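Side-chain contact in putative HTH-type transcriptional regulator PF0864 (Pyrococcus furiosus, PDB 2IA0), which probably binds specific DNA sequences as a transcriptional regulator of the AsnC family: residues Arg95-Ser98 and Tyr99-Thr103. Residues are numbered along the deposited sequence; the frame is centred on the assembly and turned at random.
Sequences RYIS and YISST
The CD1 methyl of I100 lies over one face of the Y96 ring, one turn back along the helix, in a CH-pi contact 3.8 Å from the ring centroid and 30° off its normal. This is the tight part: CD1 comes within 3.3 Å of Y96 CE2. With CG anti to the backbone N (chi1 -170°), the Y96 ring swings alongside the helix to I100, and both side chains also pack on I144. A tyrosine suits the site because its apolar ring lies against the isoleucine while its OH hydrogen-bonds to P145 O. With an alanine here the I100 methyl would probably lose its ring, and P145 O this donor. In the ferredoxin-like beta-alpha-beta-beta-alpha-beta fold of the C-terminal domain, helix 91-105 packs against the four-stranded antiparallel sheet, here on strands 110-116 and 120-127; I97 and I100 both reach I121. S101 suits this interface because its small, buried OG turns back to I97 O at 2.9 Å, while the backbone N of S101 bonds the same oxygen from the opposite face of the carbonyl plane. The solvent side is looser. There the exposed Y99 can lay its ring edge against Y96, CD2 standing 4.0 Å from Y96 CE1. S102, also exposed, has a hydroxyl short enough to fold back likewise: its OG hydrogen-bonds S98 O at 3.0 Å, opposite its own N-H.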
loop_
_atom_site.group_PDB
_atom_site.type_symbol
_atom_site.label_atom_id
_atom_site.label_comp_id
_atom_site.label_asym_id
_atom_site.label_seq_id
_atom_site.Cartn_x
_atom_site.Cartn_y
_atom_site.Cartn_z
ATOM N N ARG A 95 22.302 9.059 -9.259
ATOM C CA ARG A 95 22.468 9.891 -8.055
ATOM C C ARG A 95 21.453 11.019 -7.922
ATOM O O ARG A 95 21.108 11.417 -6.800
ATOM C CB ARG A 95 23.878 10.477 -7.989
ATOM C CG ARG A 95 24.881 9.640 -7.240
ATOM C CD ARG A 95 26.244 10.299 -7.342
ATOM N NE ARG A 95 27.101 9.455 -8.140
ATOM C CZ ARG A 95 28.011 9.848 -9.012
ATOM N NH1 ARG A 95 28.235 11.125 -9.263
ATOM N NH2 ARG A 95 28.696 8.916 -9.650
ATOM N N TYR A 96 21.014 11.537 -9.066
ATOM C CA TYR A 96 20.027 12.606 -9.152
ATOM C C TYR A 96 18.643 12.123 -8.740
ATOM O O TYR A 96 17.968 12.771 -7.959
ATOM C CB TYR A 96 19.979 13.198 -10.567
ATOM C CG TYR A 96 19.155 14.463 -10.634
ATOM C CD1 TYR A 96 19.511 15.577 -9.873
ATOM C CD2 TYR A 96 18.014 14.551 -11.446
ATOM C CE1 TYR A 96 18.767 16.740 -9.910
ATOM C CE2 TYR A 96 17.249 15.739 -11.496
ATOM C CZ TYR A 96 17.642 16.815 -10.721
ATOM O OH TYR A 96 16.932 17.974 -10.725
ATOM N N ILE A 97 18.249 10.961 -9.248
ATOM C CA ILE A 97 17.036 10.300 -8.816
ATOM C C ILE A 97 17.012 9.985 -7.315
ATOM O O ILE A 97 15.956 10.164 -6.682
ATOM C CB ILE A 97 16.760 9.035 -9.679
ATOM C CG1 ILE A 97 16.284 9.461 -11.066
ATOM C CG2 ILE A 97 15.743 8.104 -9.022
ATOM C CD1 ILE A 97 16.417 8.382 -12.081
ATOM N N SER A 98 18.145 9.500 -6.758
ATOM C CA SER A 98 18.282 9.304 -5.290
ATOM C C SER A 98 18.004 10.582 -4.518
ATOM O O SER A 98 17.280 10.562 -3.532
ATOM C CB SER A 98 19.665 8.776 -4.892
ATOM O OG SER A 98 19.861 7.437 -5.331
ATOM N N TYR A 99 18.565 11.695 -4.992
ATOM C CA TYR A 99 18.340 13.015 -4.403
ATOM C C TYR A 99 16.868 13.428 -4.420
ATOM O O TYR A 99 16.341 13.898 -3.422
ATOM C CB TYR A 99 19.208 14.055 -5.127
ATOM C CG TYR A 99 18.844 15.493 -4.877
ATOM C CD1 TYR A 99 18.807 16.010 -3.588
ATOM C CD2 TYR A 99 18.559 16.351 -5.936
ATOM C CE1 TYR A 99 18.481 17.346 -3.348
ATOM C CE2 TYR A 99 18.225 17.700 -5.710
ATOM C CZ TYR A 99 18.192 18.187 -4.409
ATOM O OH TYR A 99 17.878 19.521 -4.158
ATOM N N ILE A 100 16.209 13.289 -5.564
ATOM C CA ILE A 100 14.801 13.620 -5.651
ATOM C C ILE A 100 13.944 12.650 -4.827
ATOM O O ILE A 100 13.022 13.080 -4.152
ATOM C CB ILE A 100 14.317 13.667 -7.104
ATOM C CG1 ILE A 100 15.165 14.656 -7.912
ATOM C CG2 ILE A 100 12.838 14.063 -7.155
ATOM C CD1 ILE A 100 15.115 14.366 -9.373
ATOM N N SER A 101 14.249 11.356 -4.887
ATOM C CA SER A 101 13.614 10.374 -4.012
ATOM C C SER A 101 13.638 10.747 -2.510
ATOM O O SER A 101 12.583 10.792 -1.878
ATOM C CB SER A 101 14.238 9.002 -4.234
ATOM O OG SER A 101 13.858 8.505 -5.510
ATOM N N SER A 102 14.837 11.030 -1.965
ATOM C CA SER A 102 15.028 11.418 -0.541
ATOM C C SER A 102 14.388 12.739 -0.127
ATOM O O SER A 102 13.957 12.909 1.005
ATOM C CB SER A 102 16.522 11.512 -0.209
ATOM O OG SER A 102 17.173 10.328 -0.593
ATOM N N THR A 103 14.408 13.699 -1.034
ATOM C CA THR A 103 13.732 14.964 -0.840
ATOM C C THR A 103 12.225 14.714 -0.769
ATOM O O THR A 103 11.560 15.211 0.129
ATOM C CB THR A 103 14.089 15.958 -1.970
ATOM O OG1 THR A 103 15.465 16.329 -1.835
ATOM C CG2 THR A 103 13.227 17.226 -1.909
#